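Local coordinates for protein hydroxyethylthiazole kinase (Pyrococcus horikoshii, PDB 3HPD) that probably phosphorylates the hydroxyl group of 4-methyl-5-beta-hydroxyethylthiazole at the expense of ATP, with magnesium as cofactor, in thiamine biosynthesis, at residues A[22-25]-A[26-29]; A[101-104]-A[105-109]; A[191-194]-A[195-198]; A[212-215]-A[216-220]; A[221-224]-A[225-229]. All coordinates share one frame; numbering follows the deposited sequence.

Contact 1: A[22-25]-A[26-29]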
# COMPACT_ATOMS: atom_id res chain seq x y z
N THR A 22 -9.22 -7.30 4.18
CA THR A 22 -9.51 -5.97 3.71
C THR A 22 -9.17 -5.63 2.25
O THR A 22 -8.87 -6.52 1.45
CB THR A 22 -8.81 -4.98 4.68
OG1 THR A 22 -9.25 -3.65 4.44
CG2 THR A 22 -7.29 -5.08 4.53
N ASN A 23 -9.24 -4.35 1.90
CA ASN A 23 -8.98 -3.93 0.53
C ASN A 23 -7.54 -3.51 0.26
O ASN A 23 -6.81 -3.11 1.17
CB ASN A 23 -9.98 -2.84 0.10
CG ASN A 23 -9.64 -1.46 0.64
OD1 ASN A 23 -8.62 -0.88 0.28
ND2 ASN A 23 -10.51 -0.92 1.49
N PHE A 24 -7.13 -3.61 -1.00
CA PHE A 24 -5.76 -3.31 -1.41
C PHE A 24 -5.25 -1.91 -1.14
O PHE A 24 -4.05 -1.71 -0.97
CB PHE A 24 -5.60 -3.63 -2.90
CG PHE A 24 -5.90 -5.05 -3.25
CD1 PHE A 24 -5.22 -6.10 -2.63
CD2 PHE A 24 -6.88 -5.36 -4.19
CE1 PHE A 24 -5.51 -7.43 -2.93
CE2 PHE A 24 -7.18 -6.69 -4.50
CZ PHE A 24 -6.49 -7.72 -3.87
N VAL A 25 -6.15 -0.94 -1.10
CA VAL A 25 -5.76 0.44 -0.87
C VAL A 25 -5.40 0.73 0.58
O VAL A 25 -4.59 1.61 0.86
CB VAL A 25 -6.90 1.40 -1.30
CG1 VAL A 25 -6.48 2.86 -1.08
CG2 VAL A 25 -7.26 1.17 -2.75
N VAL A 26 -5.98 -0.03 1.51
CA VAL A 26 -5.74 0.22 2.93
C VAL A 26 -4.96 -0.84 3.70
O VAL A 26 -4.91 -0.79 4.93
CB VAL A 26 -7.09 0.47 3.65
CG1 VAL A 26 -7.90 1.51 2.87
CG2 VAL A 26 -7.87 -0.84 3.77
N MET A 27 -4.35 -1.78 2.99
CA MET A 27 -3.58 -2.85 3.62
C MET A 27 -2.53 -2.35 4.63
O MET A 27 -2.54 -2.73 5.79
CB MET A 27 -2.87 -3.68 2.55
CG MET A 27 -3.77 -4.64 1.78
SD MET A 27 -4.09 -6.19 2.65
CE MET A 27 -5.37 -6.92 1.60
N ASN A 28 -1.63 -1.49 4.16
CA ASN A 28 -0.55 -0.97 5.00
C ASN A 28 -1.05 0.05 6.00
O ASN A 28 -0.67 0.08 7.18
CB ASN A 28 0.49 -0.30 4.10
CG ASN A 28 1.70 0.15 4.87
OD1 ASN A 28 1.79 1.30 5.30
ND2 ASN A 28 2.64 -0.76 5.06
N THR A 29 -1.90 0.91 5.48
CA THR A 29 -2.50 1.99 6.20
C THR A 29 -3.28 1.56 7.46
O THR A 29 -3.05 2.09 8.56
CB THR A 29 -3.32 2.75 5.13
OG1 THR A 29 -2.75 4.05 4.92
CG2 THR A 29 -4.73 2.78 5.45
O HOH W 1 -2.24 1.02 2.44
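Asn23 OD1 takes two backbone N-H groups, those of Val26 and Val25. Both bonds are weak and bent: Val26 N lies 3.0 Å from Asn23 OD1, and Val25 N lies 2.8 Å from it. Val26 N is shared, because it also donates to Asn23 O at 3.2 Å, from well above the carbonyl plane. This is an Asx turn laid over a beta turn, and it leads into helix 27-37, with Val26 as N-cap. A chi1 of 78° puts Asn23 CG between its own N and carbonyl carbon, which folds the amide back over the turn. The amide crosses the Val26 side chain at about a right angle, with ND2 3.5 Å from Val26 CG2. ND2 itself bonds to Asn63, so both ends of the amide are used and its rotation should be fixed. Thr22 comes to the same methyl from another direction, its OG1 3.2 Å from Val26 CG2. Met27 runs past Thr22 in the opposite sense. Its chain bends at chi2 (-82°) and brings CE to 3.5 Å from Thr22 O. The turn is buried and lies beside the predicted substrate site, where Val26 packs on Cys195. It is also a subunit contact: Phe24 meets Phe24 of both other subunits edge-to-face, and Val25 O accepts Asn28 ND2 of the second subunit. One water spans the first turn of the helix, donating to Val25 O at 2.9 Å and accepting from Thr29 N at 3.1 Å.

Contact 2: A[101-104]-A[105-109]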
# COMPACT_ATOMS: atom_id res chain seq x y z
N PHE A 101 -23.18 -5.38 -6.63
CA PHE A 101 -22.25 -6.38 -6.12
C PHE A 101 -21.85 -6.09 -4.67
O PHE A 101 -21.86 -6.98 -3.83
CB PHE A 101 -21.00 -6.42 -7.02
CG PHE A 101 -20.03 -7.52 -6.68
CD1 PHE A 101 -20.47 -8.82 -6.45
CD2 PHE A 101 -18.66 -7.26 -6.64
CE1 PHE A 101 -19.56 -9.84 -6.19
CE2 PHE A 101 -17.74 -8.28 -6.38
CZ PHE A 101 -18.19 -9.57 -6.15
N ARG A 102 -21.52 -4.83 -4.39
CA ARG A 102 -21.12 -4.44 -3.04
C ARG A 102 -22.30 -4.46 -2.07
O ARG A 102 -22.15 -4.85 -0.91
CB ARG A 102 -20.47 -3.06 -3.07
CG ARG A 102 -19.20 -3.08 -3.89
CD ARG A 102 -18.53 -1.73 -3.96
NE ARG A 102 -17.32 -1.84 -4.77
CZ ARG A 102 -16.13 -1.39 -4.40
NH1 ARG A 102 -15.98 -0.80 -3.22
NH2 ARG A 102 -15.08 -1.56 -5.20
N THR A 103 -23.46 -4.04 -2.54
CA THR A 103 -24.66 -4.03 -1.71
C THR A 103 -25.04 -5.48 -1.39
O THR A 103 -25.34 -5.82 -0.25
CB THR A 103 -25.84 -3.36 -2.44
OG1 THR A 103 -25.47 -2.02 -2.79
CG2 THR A 103 -27.07 -3.32 -1.54
N ARG A 104 -25.01 -6.32 -2.42
CA ARG A 104 -25.36 -7.73 -2.27
C ARG A 104 -24.45 -8.46 -1.28
O ARG A 104 -24.93 -9.15 -0.38
CB ARG A 104 -25.30 -8.43 -3.64
CG ARG A 104 -25.47 -9.94 -3.56
CD ARG A 104 -25.69 -10.60 -4.92
NE ARG A 104 -24.57 -10.44 -5.85
CZ ARG A 104 -24.54 -9.57 -6.85
NH1 ARG A 104 -25.58 -8.78 -7.07
NH2 ARG A 104 -23.49 -9.51 -7.66
N VAL A 105 -23.14 -8.30 -1.45
CA VAL A 105 -22.19 -8.96 -0.56
C VAL A 105 -22.32 -8.44 0.87
O VAL A 105 -22.22 -9.21 1.83
CB VAL A 105 -20.74 -8.77 -1.05
CG1 VAL A 105 -19.76 -9.38 -0.05
CG2 VAL A 105 -20.57 -9.41 -2.42
N SER A 106 -22.55 -7.14 1.03
CA SER A 106 -22.70 -6.57 2.36
C SER A 106 -23.91 -7.18 3.07
O SER A 106 -23.83 -7.56 4.23
CB SER A 106 -22.88 -5.05 2.27
OG SER A 106 -21.71 -4.43 1.74
N LEU A 107 -25.03 -7.27 2.36
CA LEU A 107 -26.24 -7.84 2.94
C LEU A 107 -26.08 -9.32 3.26
O LEU A 107 -26.65 -9.82 4.23
CB LEU A 107 -27.43 -7.63 2.00
CG LEU A 107 -27.85 -6.17 1.80
CD1 LEU A 107 -29.00 -6.08 0.81
CD2 LEU A 107 -28.24 -5.57 3.14
N GLU A 108 -25.29 -10.01 2.45
CA GLU A 108 -25.03 -11.43 2.63
C GLU A 108 -24.29 -11.65 3.95
O GLU A 108 -24.59 -12.57 4.72
CB GLU A 108 -24.19 -11.95 1.46
CG GLU A 108 -24.06 -13.46 1.39
CD GLU A 108 -23.29 -13.90 0.16
OE1 GLU A 108 -23.13 -13.08 -0.77
OE2 GLU A 108 -22.84 -15.07 0.12
N ILE A 109 -23.31 -10.79 4.21
CA ILE A 109 -22.53 -10.87 5.44
C ILE A 109 -23.39 -10.46 6.63
O ILE A 109 -23.36 -11.09 7.69
CB ILE A 109 -21.28 -9.96 5.34
CG1 ILE A 109 -20.32 -10.53 4.29
CG2 ILE A 109 -20.61 -9.82 6.70
CD1 ILE A 109 -19.16 -9.63 3.96
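Leu107 lies along Thr103, one turn earlier on helix 100-112. Its CB is 3.6 Å from Thr103 O, and CG comes closer, to 3.3 Å from Thr103 O. The branch then rises past the carbonyl, and CD1 reaches Thr103 CG2 at 4.1 Å. A chi1 of -66° keeps CG beside the backbone N and over the Thr103 carbonyl. The two side chains point the same way. Thr103 turns its hydroxyl away from this contact, to Gly97 N and Thr99 O.

Ser106 does something different. Its OG donates to Arg102 O at 2.7 Å, and its own N donates to Arg102 O at 3.0 Å. The two donors come from opposite faces of the carbonyl plane, so the oxygen is held by two bonds. The hydroxyl of this buried serine is thereby satisfied within the helix.

On another side Val105 and Phe101 lie next to each other, with Val105 CG2 3.9 Å from ring atom CE1 of Phe101. The Arg104 chain bends at chi3 (63°). This brings its guanidinium back along the helix, with Phe101 CA 3.6 Å above one face, toward the rim.

The helix connects strands 89-92 and 116-120 in a beta-alpha-beta crossover. Arg102 leaves it to bond to Val94 O and to make a salt bridge with Glu49 of the second subunit. Leu107 and Ser106 face helix 121-131, while Val105, Glu108 and Ile109 face helix 69-85, where Glu108 pairs with Arg72.

Contact 3: A[191-194]-A[195-198]. With PO4 (phosphate ion), chain B.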
# COMPACT_ATOMS: atom_id res chain seq x y z
N THR A 191 -7.19 8.91 1.75
CA THR A 191 -8.01 7.76 1.42
C THR A 191 -8.09 6.69 2.51
O THR A 191 -7.13 6.43 3.23
CB THR A 191 -7.54 7.10 0.10
OG1 THR A 191 -8.56 6.21 -0.37
CG2 THR A 191 -6.25 6.32 0.32
N GLY A 192 -9.27 6.07 2.62
CA GLY A 192 -9.48 5.01 3.58
C GLY A 192 -9.47 5.38 5.06
O GLY A 192 -9.09 4.56 5.89
N THR A 193 -9.86 6.61 5.39
CA THR A 193 -9.87 7.01 6.79
C THR A 193 -11.02 6.31 7.53
O THR A 193 -10.89 5.94 8.69
CB THR A 193 -9.98 8.54 6.95
OG1 THR A 193 -11.03 9.03 6.11
CG2 THR A 193 -8.66 9.19 6.56
N GLY A 194 -12.15 6.13 6.85
CA GLY A 194 -13.26 5.43 7.47
C GLY A 194 -12.84 3.99 7.69
O GLY A 194 -13.25 3.35 8.66
N CYS A 195 -12.01 3.48 6.79
CA CYS A 195 -11.53 2.11 6.88
C CYS A 195 -10.58 1.99 8.07
O CYS A 195 -10.50 0.93 8.70
CB CYS A 195 -10.82 1.70 5.58
SG CYS A 195 -11.92 1.75 4.12
N MET A 196 -9.85 3.06 8.36
CA MET A 196 -8.95 3.06 9.51
C MET A 196 -9.81 2.92 10.76
O MET A 196 -9.47 2.18 11.68
CB MET A 196 -8.16 4.36 9.59
CG MET A 196 -7.12 4.55 8.49
SD MET A 196 -6.29 6.14 8.68
CE MET A 196 -4.88 5.92 7.60
N VAL A 197 -10.92 3.65 10.79
CA VAL A 197 -11.82 3.60 11.94
C VAL A 197 -12.41 2.20 12.12
O VAL A 197 -12.55 1.73 13.24
CB VAL A 197 -12.98 4.62 11.79
CG1 VAL A 197 -13.98 4.45 12.92
CG2 VAL A 197 -12.42 6.03 11.81
N ALA A 198 -12.74 1.53 11.02
CA ALA A 198 -13.28 0.18 11.10
C ALA A 198 -12.23 -0.76 11.69
O ALA A 198 -12.54 -1.60 12.53
CB ALA A 198 -13.70 -0.31 9.71
P PO4 B . -15.48 7.77 4.84
O1 PO4 B . -16.66 6.90 4.84
O2 PO4 B . -14.15 6.85 4.79
O3 PO4 B . -15.34 8.47 6.28
O4 PO4 B . -15.35 8.82 3.79
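Met196 has chi1 at -70°, with CG beside its backbone N, and this sets CG 3.3 Å from Gly192 O. Beyond CG the chain is extended, and SD passes 4.1 Å from Thr193 CA. In Cys195 a chi1 of -61° keeps SG beside the backbone N, where it lies 4.1 Å from Gly192 CA. The cysteine CB sits 3.4 Å from Gly192 O. Gly192 is the N-cap, and its phi of 68° is one that favours glycine. Its carbonyl accepts Met196 N at 3.0 Å, which closes the first turn of helix 193-205. Thr193 O accepts Val197 N, and Val197 CG2 packs against the same oxygen.

The N-H of Gly194 points out of this end of the helix. It makes a weak hydrogen bond to O2 of a phosphate ion, with Gly194 N and PO4 O2 3.0 Å apart. The ion probably comes from the crystallisation liquor. The helix end probably helps to attract the anion. Gly192 is predicted to bind substrate. The run Gly192-Thr193-Gly194-Cys195 at a helix N terminus is consistent with the glycine-rich anion hole of the ribokinase-like kinases.

Contact 4: A[212-215]-A[216-220]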
# COMPACT_ATOMS: atom_id res chain seq x y z
N LYS A 212 -19.95 0.76 22.93
CA LYS A 212 -18.87 1.53 23.54
C LYS A 212 -17.58 1.42 22.74
O LYS A 212 -16.80 2.37 22.67
CB LYS A 212 -18.63 1.05 24.97
CG LYS A 212 -19.76 1.39 25.94
CD LYS A 212 -19.50 0.77 27.30
CE LYS A 212 -20.57 1.19 28.31
NZ LYS A 212 -20.31 0.58 29.65
N ALA A 213 -17.35 0.26 22.13
CA ALA A 213 -16.14 0.04 21.34
C ALA A 213 -16.11 0.95 20.12
O ALA A 213 -15.11 1.62 19.85
CB ALA A 213 -16.06 -1.42 20.91
N THR A 214 -17.21 0.97 19.37
CA THR A 214 -17.30 1.78 18.17
C THR A 214 -17.25 3.27 18.51
O THR A 214 -16.57 4.05 17.84
CB THR A 214 -18.59 1.47 17.39
OG1 THR A 214 -18.69 0.05 17.19
CG2 THR A 214 -18.57 2.15 16.03
N THR A 215 -17.96 3.67 19.57
CA THR A 215 -17.96 5.07 19.99
C THR A 215 -16.54 5.47 20.38
O THR A 215 -16.08 6.55 20.03
CB THR A 215 -18.90 5.30 21.21
OG1 THR A 215 -20.24 4.95 20.86
CG2 THR A 215 -18.86 6.76 21.63
N SER A 216 -15.85 4.58 21.09
CA SER A 216 -14.48 4.86 21.51
C SER A 216 -13.55 5.02 20.31
O SER A 216 -12.66 5.87 20.31
CB SER A 216 -13.96 3.74 22.42
OG SER A 216 -14.71 3.66 23.61
N ALA A 217 -13.75 4.19 19.30
CA ALA A 217 -12.92 4.24 18.10
C ALA A 217 -13.09 5.57 17.37
O ALA A 217 -12.12 6.17 16.92
CB ALA A 217 -13.27 3.09 17.17
N LEU A 218 -14.34 6.02 17.26
CA LEU A 218 -14.65 7.27 16.58
C LEU A 218 -14.10 8.48 17.32
O LEU A 218 -13.60 9.42 16.69
CB LEU A 218 -16.16 7.40 16.38
CG LEU A 218 -16.72 6.47 15.30
CD1 LEU A 218 -18.20 6.24 15.51
CD2 LEU A 218 -16.45 7.08 13.92
N VAL A 219 -14.19 8.47 18.64
CA VAL A 219 -13.68 9.58 19.44
C VAL A 219 -12.16 9.62 19.36
O VAL A 219 -11.55 10.66 19.12
CB VAL A 219 -14.12 9.46 20.91
CG1 VAL A 219 -13.33 10.42 21.79
CG2 VAL A 219 -15.61 9.74 21.02
N THR A 220 -11.53 8.46 19.57
CA THR A 220 -10.08 8.37 19.52
C THR A 220 -9.53 8.82 18.17
O THR A 220 -8.59 9.62 18.11
CB THR A 220 -9.61 6.93 19.81
OG1 THR A 220 -9.99 6.58 21.15
CG2 THR A 220 -8.10 6.82 19.68
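Thr214 and Leu218 lie side by side and point the same way, one turn apart on helix 210-231 of the ribokinase-clan alpha-beta fold. The segment repeats a helical pattern in which a Ser or Thr hydroxyl bonds the carbonyl four residues back. The methyls meet at 4.1 Å, Thr214 CG2 to Leu218 CD1. Leu218 CD1 also rests 3.6 Å from Thr214 O, which accepts Leu218 N in an ordinary helical bond. Thr214 can offer its methyl because CG2 stands opposite its own N across the CA-CB bond, while OG1 turns back to bond Pro210 O (chi1 -51°). Thr215 is arranged alike: its hydroxyl goes to Leu211 O. On that side Val219 CG2 fits 3.4 Å from Thr215 O.

Ser216 is turned the same way, with its OG back toward Lys212. Lys212 O therefore has two donors, Ser216 OG at 2.6 Å and Ser216 N at 2.9 Å, which approach from opposite faces of the carbonyl plane. The carbon groups go to different neighbours. Ala217 and Thr214 face Thr201 on helix 193-205, Ser216 faces helix 2-14, and Leu218 reaches strand 169-172 near the predicted ATP-binding Thr165. All four hydroxyls find an acceptor four residues earlier, the last one a turn further on: Thr220 OG1 bonds Ser216 O at 2.9 Å, and Thr220 N reaches that oxygen from its other face.

Contact 5: A[221-224]-A[225-229]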
# COMPACT_ATOMS: atom_id res chain seq x y z
N PHE A 221 -10.10 8.31 17.09
CA PHE A 221 -9.62 8.67 15.76
C PHE A 221 -9.94 10.13 15.42
O PHE A 221 -9.14 10.82 14.79
CB PHE A 221 -10.24 7.76 14.69
CG PHE A 221 -9.67 7.96 13.32
CD1 PHE A 221 -8.40 7.47 13.01
CD2 PHE A 221 -10.37 8.65 12.35
CE1 PHE A 221 -7.84 7.66 11.75
CE2 PHE A 221 -9.83 8.86 11.08
CZ PHE A 221 -8.56 8.36 10.78
N GLY A 222 -11.11 10.58 15.85
CA GLY A 222 -11.51 11.95 15.60
C GLY A 222 -10.56 12.94 16.27
O GLY A 222 -10.22 13.97 15.69
N ILE A 223 -10.16 12.61 17.49
CA ILE A 223 -9.23 13.46 18.23
C ILE A 223 -7.85 13.42 17.56
O ILE A 223 -7.17 14.44 17.46
CB ILE A 223 -9.08 12.99 19.70
CG1 ILE A 223 -10.42 13.18 20.43
CG2 ILE A 223 -7.96 13.77 20.39
CD1 ILE A 223 -10.40 12.73 21.89
N ALA A 224 -7.45 12.24 17.10
CA ALA A 224 -6.15 12.10 16.44
C ALA A 224 -6.13 12.99 15.20
O ALA A 224 -5.11 13.60 14.88
CB ALA A 224 -5.90 10.64 16.05
N ALA A 225 -7.28 13.07 14.52
CA ALA A 225 -7.40 13.90 13.32
C ALA A 225 -7.23 15.38 13.67
O ALA A 225 -6.54 16.12 12.97
CB ALA A 225 -8.75 13.65 12.66
N GLU A 226 -7.86 15.81 14.76
CA GLU A 226 -7.75 17.19 15.19
C GLU A 226 -6.31 17.52 15.57
O GLU A 226 -5.79 18.56 15.18
CB GLU A 226 -8.67 17.44 16.40
CG GLU A 226 -10.15 17.41 16.05
CD GLU A 226 -11.04 17.43 17.27
OE1 GLU A 226 -10.75 18.20 18.21
OE2 GLU A 226 -12.05 16.69 17.29
N LYS A 227 -5.67 16.62 16.31
CA LYS A 227 -4.29 16.81 16.74
C LYS A 227 -3.33 16.81 15.55
O LYS A 227 -2.36 17.56 15.53
CB LYS A 227 -3.88 15.71 17.72
CG LYS A 227 -4.66 15.73 19.04
CD LYS A 227 -4.44 17.03 19.80
CE LYS A 227 -3.00 17.16 20.28
NZ LYS A 227 -2.79 18.47 20.98
N ALA A 228 -3.60 15.96 14.57
CA ALA A 228 -2.75 15.88 13.40
C ALA A 228 -2.83 17.19 12.62
O ALA A 228 -1.81 17.72 12.17
CB ALA A 228 -3.16 14.71 12.51
N TYR A 229 -4.03 17.73 12.48
CA TYR A 229 -4.19 18.97 11.74
C TYR A 229 -3.45 20.12 12.42
O TYR A 229 -2.92 21.01 11.76
CB TYR A 229 -5.67 19.33 11.58
CG TYR A 229 -5.89 20.47 10.62
CD1 TYR A 229 -5.77 20.27 9.24
CD2 TYR A 229 -6.16 21.76 11.08
CE1 TYR A 229 -5.90 21.33 8.35
CE2 TYR A 229 -6.30 22.83 10.19
CZ TYR A 229 -6.17 22.60 8.83
OH TYR A 229 -6.30 23.65 7.95
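Lys227 meets Ile223 one turn back. Its CG is 3.2 Å from Ile223 O and 4.1 Å from Ile223 CG2, and the two side chains run side by side. Lys227 N donates to Ile223 O at 2.9 Å. Next to them Glu226 lies back over Gly222, with Glu226 CG 3.5 Å from Gly222 O. Ala225 CB sits 3.4 Å from Gly222 O, and Ala228 CB sits 3.3 Å from Ala224 O.

All of this belongs to the second half of helix 210-231, in the alpha-beta fold of the ribokinase clan. The small residues Ala224 and Ala228 face helix 235-248, and Ile223 packs on helix 251-257. The ends of the charged side chains are held further out. The Glu226 carboxylate is held through OE2, which accepts Gly183 N and Asn182 ND2. The Lys227 chain bends at chi2 and chi3, both near -60°, and carries NZ to a salt bridge with Glu230, a hydrogen bond to Tyr257 OH and a cation-pi contact with Trp245.

How the contacts relate
Each contact joins two adjoining segments, so none closes a long loop, and none crosses another. They follow in series. Contact 1 forms the turn between strand 17-21 and helix 27-37. Contact 2 lies on the crossover helix 100-112, about 19 Å from contact 1 between centres; both touch the second subunit. Contact 3, at the start of helix 193-205, touches contacts 1, 4 and 5. Thr29 CG2 of contact 1 packs on Met196 CE, Val197 CG1 meets Leu218 CD2 of contact 4, and Val197 CG2 meets Phe221 CD2 of contact 5. Contact 2 stands apart, its nearest atoms about 9 Å from contact 3. Contacts 4 and 5 are consecutive on helix 210-231.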